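Long-range contacts in acyl-CoA dehydrogenase (Slackia heliotrinireducens, PDB 4RM7), which belongs to the acyl-CoA dehydrogenase family, whose subunits carry a beta-sheet middle domain between helical N-terminal and C-terminal domains: residues 186-191 with 222-228; 140-146 with 171-177. All blocks are in the same frame, centred on the assembly; numbering follows the deposited sequence.

How the interactions relate
Running from the N terminus, the chain first passes the helices up to 106-119 and then enters the beta domain. Of the two contacts, interaction 2 closes its loop first: 171-177 returns beside 140-146, with strand 151-161 between them in sequence. Interaction 1 follows in series, neither nesting with it nor crossing it, as 222-228 comes back onto 186-191 before helix 234-270 begins. Strands 168-175 and 184-191 are antiparallel neighbours in one sheet, so the two contacts adjoin. Arg227 of interaction 1 forms a salt bridge with Asp175 of interaction 2, and Ser186 OG bonds to Ala173 O. Leu228 of interaction 1 packs against helix 90-103 of the N-terminal helical domain.

Interaction 1: 186-191 with 222-228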
loop_
_atom_site.group_PDB
_atom_site.type_symbol
_atom_site.label_atom_id
_atom_site.label_comp_id
_atom_site.label_asym_id
_atom_site.label_seq_id
_atom_site.Cartn_x
_atom_site.Cartn_y
_atom_site.Cartn_z
ATOM N N SER A 186 -17.316 -29.560 -25.724
ATOM C CA SER A 186 -16.828 -29.956 -27.038
ATOM C C SER A 186 -15.990 -28.868 -27.675
ATOM O O SER A 186 -16.204 -27.679 -27.421
ATOM C CB SER A 186 -17.993 -30.294 -27.955
ATOM O OG SER A 186 -18.685 -29.118 -28.335
ATOM N N PHE A 187 -15.038 -29.282 -28.507
ATOM C CA PHE A 187 -14.214 -28.351 -29.268
ATOM C C PHE A 187 -14.474 -28.541 -30.756
ATOM O O PHE A 187 -14.642 -29.666 -31.223
ATOM C CB PHE A 187 -12.727 -28.546 -28.969
ATOM C CG PHE A 187 -12.167 -27.582 -27.948
ATOM C CD1 PHE A 187 -12.007 -26.235 -28.256
ATOM C CD2 PHE A 187 -11.770 -28.028 -26.690
ATOM C CE1 PHE A 187 -11.485 -25.345 -27.325
ATOM C CE2 PHE A 187 -11.243 -27.145 -25.752
ATOM C CZ PHE A 187 -11.099 -25.803 -26.074
ATOM N N TRP A 188 -14.493 -27.435 -31.496
ATOM C CA TRP A 188 -14.752 -27.458 -32.928
ATOM C C TRP A 188 -13.751 -26.597 -33.690
ATOM O O TRP A 188 -13.596 -25.415 -33.392
ATOM C CB TRP A 188 -16.159 -26.955 -33.215
ATOM C CG TRP A 188 -17.244 -27.718 -32.549
ATOM C CD1 TRP A 188 -17.637 -27.627 -31.244
ATOM C CD2 TRP A 188 -18.114 -28.672 -33.168
ATOM N NE1 TRP A 188 -18.694 -28.483 -31.011
ATOM C CE2 TRP A 188 -19.004 -29.131 -32.176
ATOM C CE3 TRP A 188 -18.223 -29.189 -34.463
ATOM C CZ2 TRP A 188 -19.981 -30.081 -32.442
ATOM C CZ3 TRP A 188 -19.197 -30.127 -34.726
ATOM C CH2 TRP A 188 -20.062 -30.566 -33.721
HETATM N N MSE A 189 -13.088 -27.174 -34.686
HETATM C CA MSE A 189 -12.177 -26.403 -35.531
HETATM C C MSE A 189 -12.935 -25.822 -36.730
HETATM O O MSE A 189 -13.092 -26.479 -37.762
HETATM C CB MSE A 189 -11.008 -27.278 -35.997
HETATM C CG MSE A 189 -9.942 -26.539 -36.794
HETATM SE SE MSE A 189 -9.028 -25.165 -35.757
HETATM C CE MSE A 189 -7.998 -26.276 -34.544
ATOM N N VAL A 190 -13.407 -24.588 -36.589
ATOM C CA VAL A 190 -14.293 -23.999 -37.586
ATOM C C VAL A 190 -13.559 -23.098 -38.561
ATOM O O VAL A 190 -12.904 -22.145 -38.152
ATOM C CB VAL A 190 -15.406 -23.189 -36.905
ATOM C CG1 VAL A 190 -16.371 -22.610 -37.933
ATOM C CG2 VAL A 190 -16.140 -24.054 -35.894
ATOM N N PRO A 191 -13.663 -23.401 -39.863
ATOM C CA PRO A 191 -13.114 -22.539 -40.921
ATOM C C PRO A 191 -13.707 -21.141 -40.841
ATOM O O PRO A 191 -14.919 -21.014 -40.669
ATOM C CB PRO A 191 -13.549 -23.234 -42.217
ATOM C CG PRO A 191 -13.842 -24.643 -41.824
ATOM C CD PRO A 191 -14.337 -24.592 -40.407
ATOM N N VAL A 222 -21.854 -26.286 -38.912
ATOM C CA VAL A 222 -20.608 -26.970 -38.615
ATOM C C VAL A 222 -20.708 -28.439 -39.009
ATOM O O VAL A 222 -21.724 -29.089 -38.774
ATOM C CB VAL A 222 -20.227 -26.821 -37.116
ATOM C CG1 VAL A 222 -19.945 -25.358 -36.795
ATOM C CG2 VAL A 222 -21.322 -27.361 -36.209
ATOM N N LYS A 223 -19.661 -28.954 -39.642
ATOM C CA LYS A 223 -19.647 -30.358 -40.043
ATOM C C LYS A 223 -19.159 -31.243 -38.890
ATOM O O LYS A 223 -18.442 -30.784 -38.005
ATOM C CB LYS A 223 -18.779 -30.545 -41.294
ATOM C CG LYS A 223 -19.446 -30.045 -42.570
ATOM C CD LYS A 223 -18.527 -30.146 -43.791
ATOM C CE LYS A 223 -19.160 -29.529 -45.054
ATOM N NZ LYS A 223 -19.275 -28.018 -45.001
ATOM N N GLU A 224 -19.564 -32.508 -38.891
ATOM C CA GLU A 224 -19.178 -33.429 -37.826
ATOM C C GLU A 224 -17.662 -33.650 -37.789
ATOM O O GLU A 224 -17.068 -33.800 -36.715
ATOM C CB GLU A 224 -19.912 -34.761 -37.990
ATOM C CG GLU A 224 -19.522 -35.837 -36.979
ATOM C CD GLU A 224 -19.973 -35.523 -35.557
ATOM O OE1 GLU A 224 -20.717 -34.539 -35.366
ATOM O OE2 GLU A 224 -19.584 -36.270 -34.630
ATOM N N SER A 225 -17.040 -33.637 -38.965
ATOM C CA SER A 225 -15.599 -33.848 -39.091
ATOM C C SER A 225 -14.777 -32.735 -38.437
ATOM O O SER A 225 -13.571 -32.875 -38.258
ATOM C CB SER A 225 -15.206 -33.973 -40.570
ATOM O OG SER A 225 -15.296 -32.728 -41.248
ATOM N N TRP A 226 -15.431 -31.632 -38.085
ATOM C CA TRP A 226 -14.747 -30.495 -37.474
ATOM C C TRP A 226 -14.577 -30.671 -35.966
ATOM O O TRP A 226 -13.711 -30.043 -35.361
ATOM C CB TRP A 226 -15.507 -29.193 -37.757
ATOM C CG TRP A 226 -15.560 -28.817 -39.211
ATOM C CD1 TRP A 226 -14.924 -29.442 -40.240
ATOM C CD2 TRP A 226 -16.295 -27.732 -39.793
ATOM N NE1 TRP A 226 -15.217 -28.820 -41.426
ATOM C CE2 TRP A 226 -16.051 -27.762 -41.180
ATOM C CE3 TRP A 226 -17.136 -26.742 -39.281
ATOM C CZ2 TRP A 226 -16.619 -26.836 -42.060
ATOM C CZ3 TRP A 226 -17.704 -25.827 -40.158
ATOM C CH2 TRP A 226 -17.440 -25.881 -41.528
ATOM N N ARG A 227 -15.406 -31.513 -35.354
ATOM C CA ARG A 227 -15.337 -31.709 -33.905
ATOM C C ARG A 227 -14.038 -32.409 -33.516
ATOM O O ARG A 227 -13.628 -33.379 -34.163
ATOM C CB ARG A 227 -16.528 -32.517 -33.397
ATOM C CG ARG A 227 -16.687 -32.487 -31.889
ATOM C CD ARG A 227 -17.224 -33.800 -31.355
ATOM N NE ARG A 227 -18.476 -34.199 -31.993
ATOM C CZ ARG A 227 -19.676 -33.798 -31.588
ATOM N NH1 ARG A 227 -20.767 -34.212 -32.223
ATOM N NH2 ARG A 227 -19.782 -32.976 -30.546
ATOM N N LEU A 228 -13.388 -31.910 -32.467
ATOM C CA LEU A 228 -12.147 -32.509 -32.007
ATOM C C LEU A 228 -12.449 -33.813 -31.284
ATOM O O LEU A 228 -13.257 -33.841 -30.358
ATOM C CB LEU A 228 -11.376 -31.555 -31.094
ATOM C CG LEU A 228 -10.706 -30.302 -31.678
ATOM C CD1 LEU A 228 -9.610 -29.790 -30.730
ATOM C CD2 LEU A 228 -10.153 -30.552 -33.077
#
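Trp188 sets its CG opposite its carbonyl carbon (chi1 -58°), whereas Arg227 swings CG opposite its backbone N (chi1 -167°) and bends again at chi2 and chi3, which lays the arginine chain alongside the indole, both pointing the same way. They meet in the beta domain of the acyl-CoA dehydrogenase fold, where the chain leaving strand 212-221 makes a 3-10 turn at 224-226 and settles on strand 184-191. A single beta bridge pairs Trp188 with Arg227. Two nearly straight backbone hydrogen bonds flank it: Leu228 N to Phe187 O (2.9 Å) and Met189 N to Trp226 O (3.0 Å), Met189 being a selenomethionine.

The six-membered ring of Trp188 is sandwiched by CH-pi contacts. Arg227 CB lies 3.9 Å from its centroid over one face, and Val222 CG2 approaches the opposite face. Lys223 O sits in the ring plane at the edge, 3.4 Å from Trp188 CZ3; the same oxygen accepts the backbone bond from Trp226 N that closes the turn. Trp188 NE1 donates to Ser186 OG (2.8 Å), which gives the indole N-H a partner tilted from the ring plane; that hydroxyl is also bonded to Ala173 O on the adjacent strand. Farther along Arg227, the guanidinium plane is inclined 47° to the indole and NH2 comes to 3.5 Å from Trp188 CZ2. Arg227 NH2 also forms a salt bridge with Asp175, modelled too short to be taken literally; the bonds from NH1 to Glu224 are weak.

Leu228 packs on Phe187 CB and reaches Leu100 and Phe103 of helix 90-103, joining this loop to the N-terminal helical domain. At the other end, the Trp226 indole has Lys223 N over one face, while over the opposite face Pro191 CD stands 3.4 Å from the six-membered ring centroid, almost exactly on its normal.

Interaction 2: 140-146 with 171-177; sequences MRTHVTR and VSAYDKT
Strands 143-146 and 171-175 run parallel with a 42° divergence, bridging His143 to Tyr174 and Val144 to Asp175 through the backbone bonds Tyr174 N to Thr142 O, Val144 N to Tyr174 O and Lys176 N to Val144 O.

His143 and Tyr174 share one face of the sheet, their rings rim to rim with planes 26° apart; Tyr174 CB meets the imidazole edge, 3.4 Å from His143 ND1. Lys176 folds its bent chain over the imidazole, placing CE 4.2 Å from the His143 ring centroid, while Arg141 O lies over the opposite face. At the start of the contact, SE of selenomethionine Met140 stands 4.9 Å above the centre of the Tyr174 ring, a distant Met-aromatic contact. On the other sheet face, Val144 CG1 touches Thr177 CG2 at 3.9 Å.

Arg146 grips Thr177 O end-on with two nitrogens, NH1 at 2.7 Å and NH2 at 2.8 Å, crossing the threonine side chain at about a right angle. With CG of Asp175 anti to N (chi1 179°), the carboxylate turns to Thr177: OD1 takes the OG1 hydroxyl on its syn lone pair and Thr177 N from above the carboxylate plane, the latter an Asx turn; OD2 serves Arg227. With strand 151-161 antiparallel on the far edge of 143-146, this parallel pair belongs to the mixed sheet of the acyl-CoA dehydrogenase middle domain.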
loop_
_atom_site.group_PDB
_atom_site.type_symbol
_atom_site.label_atom_id
_atom_site.label_comp_id
_atom_site.label_asym_id
_atom_site.label_seq_id
_atom_site.Cartn_x
_atom_site.Cartn_y
_atom_site.Cartn_z
HETATM N N MSE A 140 -20.853 -20.734 -19.540
HETATM C CA MSE A 140 -20.625 -20.802 -20.982
HETATM C C MSE A 140 -21.925 -21.021 -21.768
HETATM O O MSE A 140 -22.674 -21.956 -21.487
HETATM C CB MSE A 140 -19.629 -21.916 -21.311
HETATM C CG MSE A 140 -19.667 -22.362 -22.770
HETATM SE SE MSE A 140 -18.242 -23.589 -23.291
HETATM C CE MSE A 140 -16.696 -22.508 -22.712
ATOM N N ARG A 141 -22.168 -20.174 -22.768
ATOM C CA ARG A 141 -23.447 -20.168 -23.470
ATOM C C ARG A 141 -23.361 -20.417 -24.988
ATOM O O ARG A 141 -24.361 -20.266 -25.688
ATOM C CB ARG A 141 -24.168 -18.837 -23.204
ATOM C CG ARG A 141 -24.557 -18.604 -21.736
ATOM C CD ARG A 141 -25.149 -19.875 -21.094
ATOM N NE ARG A 141 -25.597 -19.701 -19.705
ATOM C CZ ARG A 141 -24.803 -19.749 -18.632
ATOM N NH1 ARG A 141 -23.495 -19.946 -18.763
ATOM N NH2 ARG A 141 -25.320 -19.587 -17.418
ATOM N N THR A 142 -22.193 -20.807 -25.495
ATOM C CA THR A 142 -22.058 -21.134 -26.921
ATOM C C THR A 142 -22.457 -22.583 -27.184
ATOM O O THR A 142 -21.853 -23.509 -26.648
ATOM C CB THR A 142 -20.609 -20.893 -27.449
ATOM O OG1 THR A 142 -20.342 -19.489 -27.501
ATOM C CG2 THR A 142 -20.433 -21.449 -28.848
ATOM N N HIS A 143 -23.469 -22.771 -28.020
ATOM C CA HIS A 143 -24.070 -24.085 -28.248
ATOM C C HIS A 143 -23.882 -24.600 -29.669
ATOM O O HIS A 143 -23.699 -23.817 -30.601
ATOM C CB HIS A 143 -25.572 -24.032 -27.956
ATOM C CG HIS A 143 -25.904 -23.671 -26.542
ATOM N ND1 HIS A 143 -25.254 -24.224 -25.462
ATOM C CD2 HIS A 143 -26.819 -22.810 -26.035
ATOM C CE1 HIS A 143 -25.755 -23.722 -24.345
ATOM N NE2 HIS A 143 -26.706 -22.864 -24.666
ATOM N N VAL A 144 -23.967 -25.907 -29.835
ATOM C CA VAL A 144 -24.170 -26.487 -31.143
ATOM C C VAL A 144 -25.446 -27.291 -31.066
ATOM O O VAL A 144 -25.623 -28.090 -30.168
ATOM C CB VAL A 144 -23.012 -27.382 -31.578
ATOM C CG1 VAL A 144 -23.374 -28.119 -32.847
ATOM C CG2 VAL A 144 -21.777 -26.548 -31.815
ATOM N N THR A 145 -26.343 -27.067 -32.008
ATOM C CA THR A 145 -27.622 -27.734 -31.991
ATOM C C THR A 145 -27.950 -28.240 -33.369
ATOM O O THR A 145 -27.387 -27.791 -34.352
ATOM C CB THR A 145 -28.738 -26.801 -31.529
ATOM O OG1 THR A 145 -28.931 -25.784 -32.507
ATOM C CG2 THR A 145 -28.372 -26.154 -30.233
ATOM N N ARG A 146 -28.847 -29.211 -33.428
ATOM C CA ARG A 146 -29.302 -29.752 -34.692
ATOM C C ARG A 146 -30.583 -29.053 -35.073
ATOM O O ARG A 146 -31.432 -28.807 -34.228
ATOM C CB ARG A 146 -29.545 -31.255 -34.584
ATOM C CG ARG A 146 -29.300 -32.001 -35.885
ATOM C CD ARG A 146 -29.685 -33.464 -35.785
ATOM N NE ARG A 146 -28.572 -34.304 -35.366
ATOM C CZ ARG A 146 -28.407 -34.739 -34.127
ATOM N NH1 ARG A 146 -27.365 -35.498 -33.824
ATOM N NH2 ARG A 146 -29.282 -34.410 -33.190
ATOM N N VAL A 171 -13.049 -23.550 -31.356
ATOM C CA VAL A 171 -14.141 -23.038 -30.540
ATOM C C VAL A 171 -14.650 -24.040 -29.526
ATOM O O VAL A 171 -14.936 -25.187 -29.859
ATOM C CB VAL A 171 -15.332 -22.603 -31.411
ATOM C CG1 VAL A 171 -16.330 -21.840 -30.585
ATOM C CG2 VAL A 171 -14.845 -21.737 -32.548
ATOM N N SER A 172 -14.760 -23.578 -28.284
ATOM C CA SER A 172 -15.320 -24.359 -27.203
ATOM C C SER A 172 -16.829 -24.149 -27.174
ATOM O O SER A 172 -17.292 -23.013 -27.258
ATOM C CB SER A 172 -14.696 -23.949 -25.881
ATOM O OG SER A 172 -15.156 -22.664 -25.520
ATOM N N ALA A 173 -17.588 -25.239 -27.053
ATOM C CA ALA A 173 -19.050 -25.176 -27.141
ATOM C C ALA A 173 -19.741 -26.325 -26.411
ATOM O O ALA A 173 -19.195 -27.420 -26.303
ATOM C CB ALA A 173 -19.494 -25.165 -28.612
ATOM N N TYR A 174 -20.941 -26.062 -25.903
ATOM C CA TYR A 174 -21.837 -27.131 -25.465
ATOM C C TYR A 174 -22.438 -27.795 -26.689
ATOM O O TYR A 174 -23.122 -27.144 -27.482
ATOM C CB TYR A 174 -22.958 -26.605 -24.571
ATOM C CG TYR A 174 -22.555 -26.368 -23.141
ATOM C CD1 TYR A 174 -21.821 -27.314 -22.439
ATOM C CD2 TYR A 174 -22.905 -25.192 -22.489
ATOM C CE1 TYR A 174 -21.453 -27.093 -21.123
ATOM C CE2 TYR A 174 -22.536 -24.962 -21.175
ATOM C CZ TYR A 174 -21.811 -25.913 -20.493
ATOM O OH TYR A 174 -21.451 -25.677 -19.185
ATOM N N ASP A 175 -22.170 -29.083 -26.855
ATOM C CA ASP A 175 -22.808 -29.852 -27.911
ATOM C C ASP A 175 -24.124 -30.416 -27.386
ATOM O O ASP A 175 -24.151 -31.087 -26.357
ATOM C CB ASP A 175 -21.891 -30.966 -28.398
ATOM C CG ASP A 175 -22.526 -31.812 -29.472
ATOM O OD1 ASP A 175 -23.628 -31.471 -29.944
ATOM O OD2 ASP A 175 -21.914 -32.821 -29.859
ATOM N N LYS A 176 -25.210 -30.123 -28.096
ATOM C CA LYS A 176 -26.541 -30.571 -27.703
ATOM C C LYS A 176 -27.146 -31.538 -28.718
ATOM O O LYS A 176 -28.314 -31.905 -28.606
ATOM C CB LYS A 176 -27.479 -29.378 -27.534
ATOM C CG LYS A 176 -27.208 -28.512 -26.337
ATOM C CD LYS A 176 -28.517 -28.182 -25.644
ATOM C CE LYS A 176 -28.379 -26.972 -24.747
ATOM N NZ LYS A 176 -28.061 -25.773 -25.561
ATOM N N THR A 177 -26.353 -31.938 -29.709
ATOM C CA THR A 177 -26.847 -32.771 -30.798
ATOM C C THR A 177 -27.001 -34.230 -30.385
ATOM O O THR A 177 -27.563 -35.035 -31.127
ATOM C CB THR A 177 -25.923 -32.701 -32.019
ATOM O OG1 THR A 177 -24.645 -33.252 -31.681
ATOM C CG2 THR A 177 -25.747 -31.254 -32.470
#